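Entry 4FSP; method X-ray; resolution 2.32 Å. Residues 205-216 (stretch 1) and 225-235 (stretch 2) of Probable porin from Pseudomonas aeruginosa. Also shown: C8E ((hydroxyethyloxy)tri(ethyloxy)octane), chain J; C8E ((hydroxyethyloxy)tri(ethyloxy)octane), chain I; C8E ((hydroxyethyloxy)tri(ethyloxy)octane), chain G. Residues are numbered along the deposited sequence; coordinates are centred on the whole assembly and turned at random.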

# COMPACT_ATOMS: atom_id res chain seq x y z
N ARG A 205 -19.72 7.46 -0.00
CA ARG A 205 -19.67 8.65 -0.84
C ARG A 205 -20.60 9.67 -0.21
O ARG A 205 -21.82 9.56 -0.31
CB ARG A 205 -20.13 8.34 -2.26
CG ARG A 205 -19.36 7.22 -2.93
CD ARG A 205 -17.98 7.67 -3.38
NE ARG A 205 -18.01 8.42 -4.65
CZ ARG A 205 -17.79 9.73 -4.75
NH1 ARG A 205 -17.53 10.45 -3.67
NH2 ARG A 205 -17.83 10.32 -5.94
N ILE A 206 -20.03 10.67 0.45
CA ILE A 206 -20.83 11.68 1.11
C ILE A 206 -21.39 12.65 0.08
O ILE A 206 -22.51 13.14 0.19
CB ILE A 206 -19.98 12.48 2.11
CG1 ILE A 206 -19.41 11.54 3.17
CG2 ILE A 206 -20.78 13.61 2.73
CD1 ILE A 206 -18.11 12.02 3.78
N ALA A 207 -20.57 12.95 -0.91
CA ALA A 207 -20.90 13.87 -1.97
C ALA A 207 -19.88 13.55 -3.04
O ALA A 207 -18.91 12.84 -2.76
CB ALA A 207 -20.76 15.31 -1.49
N PRO A 208 -20.09 14.05 -4.27
CA PRO A 208 -19.21 13.58 -5.35
C PRO A 208 -17.71 13.79 -5.10
O PRO A 208 -16.91 12.96 -5.54
CB PRO A 208 -19.71 14.36 -6.58
CG PRO A 208 -20.71 15.36 -6.06
CD PRO A 208 -21.23 14.84 -4.77
N ASP A 209 -17.34 14.85 -4.39
CA ASP A 209 -15.93 15.09 -4.09
C ASP A 209 -15.52 14.67 -2.66
O ASP A 209 -14.40 14.97 -2.23
CB ASP A 209 -15.60 16.57 -4.29
CG ASP A 209 -15.70 17.00 -5.73
OD1 ASP A 209 -15.18 16.28 -6.61
OD2 ASP A 209 -16.30 18.07 -5.99
N TRP A 210 -16.42 14.02 -1.92
CA TRP A 210 -16.14 13.68 -0.52
C TRP A 210 -16.45 12.23 -0.17
O TRP A 210 -17.54 11.72 -0.47
CB TRP A 210 -16.89 14.62 0.43
CG TRP A 210 -16.40 16.02 0.29
CD1 TRP A 210 -16.81 16.93 -0.63
CD2 TRP A 210 -15.36 16.65 1.06
NE1 TRP A 210 -16.11 18.10 -0.47
CE2 TRP A 210 -15.22 17.96 0.55
CE3 TRP A 210 -14.56 16.24 2.12
CZ2 TRP A 210 -14.29 18.86 1.08
CZ3 TRP A 210 -13.64 17.13 2.64
CH2 TRP A 210 -13.52 18.43 2.12
N THR A 211 -15.50 11.59 0.48
CA THR A 211 -15.67 10.21 0.91
C THR A 211 -15.20 10.04 2.35
O THR A 211 -14.14 10.55 2.74
CB THR A 211 -14.86 9.26 -0.02
OG1 THR A 211 -15.34 9.41 -1.36
CG2 THR A 211 -15.05 7.81 0.41
N GLY A 212 -15.99 9.33 3.15
CA GLY A 212 -15.60 9.00 4.51
C GLY A 212 -15.48 7.50 4.65
O GLY A 212 -16.27 6.75 4.06
N SER A 213 -14.50 7.05 5.43
CA SER A 213 -14.27 5.62 5.61
C SER A 213 -14.06 5.25 7.07
O SER A 213 -13.42 5.98 7.83
CB SER A 213 -13.02 5.20 4.83
OG SER A 213 -13.17 5.51 3.46
N TYR A 214 -14.58 4.08 7.45
CA TYR A 214 -14.25 3.45 8.72
C TYR A 214 -13.74 2.04 8.45
O TYR A 214 -14.36 1.28 7.68
CB TYR A 214 -15.47 3.36 9.65
CG TYR A 214 -15.17 2.48 10.82
CD1 TYR A 214 -14.56 3.00 11.95
CD2 TYR A 214 -15.45 1.12 10.78
CE1 TYR A 214 -14.24 2.18 13.03
CE2 TYR A 214 -15.12 0.30 11.83
CZ TYR A 214 -14.53 0.82 12.96
OH TYR A 214 -14.23 -0.02 14.01
N HIS A 215 -12.64 1.65 9.09
CA HIS A 215 -12.14 0.28 8.95
C HIS A 215 -11.62 -0.26 10.27
O HIS A 215 -11.03 0.48 11.08
CB HIS A 215 -11.06 0.18 7.87
CG HIS A 215 -11.57 0.45 6.50
ND1 HIS A 215 -11.85 -0.55 5.60
CD2 HIS A 215 -11.91 1.62 5.88
CE1 HIS A 215 -12.32 -0.02 4.48
NE2 HIS A 215 -12.37 1.29 4.63
N TYR A 216 -11.86 -1.55 10.48
CA TYR A 216 -11.42 -2.24 11.68
C TYR A 216 -10.50 -3.38 11.27
O TYR A 216 -10.79 -4.12 10.33
CB TYR A 216 -12.63 -2.80 12.44
CG TYR A 216 -12.23 -3.58 13.65
CD1 TYR A 216 -11.98 -2.95 14.86
CD2 TYR A 216 -12.09 -4.96 13.59
CE1 TYR A 216 -11.61 -3.66 15.98
CE2 TYR A 216 -11.71 -5.69 14.70
CZ TYR A 216 -11.47 -5.03 15.90
OH TYR A 216 -11.09 -5.74 17.02
N GLN A 225 -7.01 -2.35 15.48
CA GLN A 225 -6.85 -0.96 15.08
C GLN A 225 -8.14 -0.43 14.48
O GLN A 225 -8.74 -1.08 13.63
CB GLN A 225 -5.70 -0.84 14.08
CG GLN A 225 -5.54 0.52 13.39
CD GLN A 225 -4.24 0.57 12.58
OE1 GLN A 225 -4.25 0.68 11.35
NE2 GLN A 225 -3.11 0.48 13.28
N HIS A 226 -8.58 0.74 14.95
CA HIS A 226 -9.73 1.42 14.36
C HIS A 226 -9.21 2.53 13.46
O HIS A 226 -8.30 3.25 13.84
CB HIS A 226 -10.63 2.03 15.45
CG HIS A 226 -11.28 1.02 16.35
ND1 HIS A 226 -12.50 0.44 16.06
CD2 HIS A 226 -10.89 0.50 17.54
CE1 HIS A 226 -12.82 -0.40 17.03
NE2 HIS A 226 -11.86 -0.38 17.94
N PHE A 227 -9.79 2.65 12.27
CA PHE A 227 -9.40 3.71 11.34
C PHE A 227 -10.60 4.54 10.96
O PHE A 227 -11.68 3.99 10.69
CB PHE A 227 -8.79 3.12 10.06
CG PHE A 227 -8.64 4.12 8.95
CD1 PHE A 227 -9.68 4.37 8.05
CD2 PHE A 227 -7.46 4.84 8.81
CE1 PHE A 227 -9.54 5.31 7.03
CE2 PHE A 227 -7.31 5.79 7.78
CZ PHE A 227 -8.35 6.02 6.89
N LEU A 228 -10.41 5.86 10.87
CA LEU A 228 -11.45 6.76 10.38
C LEU A 228 -10.79 7.76 9.46
O LEU A 228 -9.78 8.35 9.83
CB LEU A 228 -12.16 7.49 11.52
CG LEU A 228 -13.32 8.42 11.11
CD1 LEU A 228 -14.45 7.60 10.45
CD2 LEU A 228 -13.86 9.18 12.32
N GLY A 229 -11.35 7.93 8.27
CA GLY A 229 -10.72 8.79 7.28
C GLY A 229 -11.70 9.61 6.46
O GLY A 229 -12.86 9.26 6.29
N LEU A 230 -11.21 10.72 5.93
CA LEU A 230 -12.03 11.61 5.12
C LEU A 230 -11.17 12.12 3.97
O LEU A 230 -10.06 12.62 4.20
CB LEU A 230 -12.50 12.81 5.96
CG LEU A 230 -13.26 13.89 5.17
CD1 LEU A 230 -14.58 13.33 4.70
CD2 LEU A 230 -13.49 15.19 5.99
N LYS A 231 -11.66 11.98 2.75
CA LYS A 231 -10.99 12.56 1.59
C LYS A 231 -11.90 13.53 0.86
O LYS A 231 -13.07 13.21 0.61
CB LYS A 231 -10.56 11.46 0.64
CG LYS A 231 -9.54 10.50 1.22
CD LYS A 231 -9.30 9.38 0.23
CE LYS A 231 -8.13 8.52 0.64
NZ LYS A 231 -7.76 7.62 -0.49
N GLY A 232 -11.37 14.69 0.49
CA GLY A 232 -12.16 15.69 -0.21
C GLY A 232 -11.39 16.44 -1.28
O GLY A 232 -10.15 16.53 -1.20
N ARG A 233 -12.11 16.97 -2.28
CA ARG A 233 -11.52 17.81 -3.34
C ARG A 233 -12.40 19.03 -3.55
O ARG A 233 -13.61 18.90 -3.63
CB ARG A 233 -11.46 17.05 -4.67
CG ARG A 233 -11.16 15.57 -4.57
CD ARG A 233 -9.74 15.35 -4.08
NE ARG A 233 -9.46 13.98 -3.66
CZ ARG A 233 -8.94 13.05 -4.46
NH1 ARG A 233 -8.66 13.34 -5.72
NH2 ARG A 233 -8.72 11.83 -4.00
N ILE A 234 -11.79 20.21 -3.66
CA ILE A 234 -12.53 21.39 -4.11
C ILE A 234 -11.83 21.96 -5.34
O ILE A 234 -10.62 21.79 -5.49
CB ILE A 234 -12.65 22.47 -3.02
CG1 ILE A 234 -11.32 23.20 -2.85
CG2 ILE A 234 -13.06 21.84 -1.69
CD1 ILE A 234 -11.34 24.20 -1.73
N GLY A 235 -12.57 22.64 -6.21
CA GLY A 235 -11.97 23.20 -7.41
C GLY A 235 -11.46 24.60 -7.16
O GLY A 235 -12.07 25.34 -6.39
C1 C8E J . -17.22 6.10 8.23
C2 C8E J . -18.48 6.70 7.63
C3 C8E J . -18.13 8.16 7.34
C4 C8E J . -19.02 9.08 8.16
C5 C8E J . -18.90 10.50 7.58
C6 C8E J . -20.32 11.02 7.32
C7 C8E J . -20.32 12.52 6.93
C8 C8E J . -21.80 12.92 6.84
O9 C8E J . -21.99 14.25 6.30
C10 C8E J . -23.39 14.33 5.98
C11 C8E J . -23.70 15.66 5.31
O12 C8E J . -24.56 15.29 4.21
C4 C8E I . -19.92 2.76 10.85
C5 C8E I . -18.90 2.75 11.99
C6 C8E I . -18.97 1.49 12.84
C7 C8E I . -18.14 1.72 14.10
C8 C8E I . -18.10 0.53 15.05
O9 C8E I . -17.05 0.70 15.98
C10 C8E I . -17.21 -0.07 17.15
C11 C8E I . -15.94 0.01 17.99
O12 C8E I . -15.95 -0.90 19.07
C1 C8E G . -11.19 -7.60 20.55
C2 C8E G . -12.66 -7.98 20.56
C3 C8E G . -13.49 -6.71 20.57
C4 C8E G . -14.53 -6.77 19.46
C5 C8E G . -14.46 -5.51 18.62
C6 C8E G . -15.09 -5.74 17.26
C7 C8E G . -15.50 -4.40 16.65
C8 C8E G . -15.68 -4.53 15.15
O9 C8E G . -16.80 -3.79 14.70
C10 C8E G . -16.55 -3.15 13.47
C11 C8E G . -17.83 -3.06 12.65
O12 C8E G . -17.58 -2.35 11.46
C13 C8E G . -18.70 -2.31 10.60
C14 C8E G . -18.27 -2.09 9.16

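Neighbouring strands of a porin barrel illustrate a general principle: the backbone supplies a regular ladder, and side chains fit themselves to the relief it leaves. Here the apolar centre is built around a glycine. Gly232 has no side chain, and the six-membered ring of Trp210 lies across the vacancy, with Gly232 CA 3.4 Å from the ring centroid and almost on its normal, a CH-pi contact. A beta carbon at this position would fall 2.1 Å from Trp210 CZ3, so the ring can lie this close only because none is there. Leu230 extends the apolar patch, its CD2 reaching 3.9 Å from Trp210 CZ3 and its CD1 3.9 Å from Ile206 CD1. On the same face Gly212 leaves room for detergent: its missing beta carbon would clash with C3 of the chain J C8E.

Beneath these contacts the strands run antiparallel, at 170°. Thr211 with Lys231, Ser213 with Gly229, and His215 with Phe227 each exchange two backbone hydrogen bonds; Thr211 N to Lys231 O and Lys231 N to Thr211 O are both 2.9 Å. The intervening pairs bring their CA atoms closer, and CA-H...O contacts fill the gaps, as between Trp210 CA and Lys231 O at 3.3 Å. At one end, Arg233 N donates to Asp209 O at 3.0 Å, carrying the ladder into the type I turn from Ala207 to Trp210.

Toward the other end, aromatic and polar chemistry merge at His226. Tyr216 directs its edge at the imidazole face, with Tyr216 CD1 3.5 Å from His226 CE1, while Tyr214 OH meets His226 ND1 in the ring plane, a 2.7 Å hydrogen bond in which either atom could be the donor. One imidazole thus serves two tyrosines, through its face and its edge.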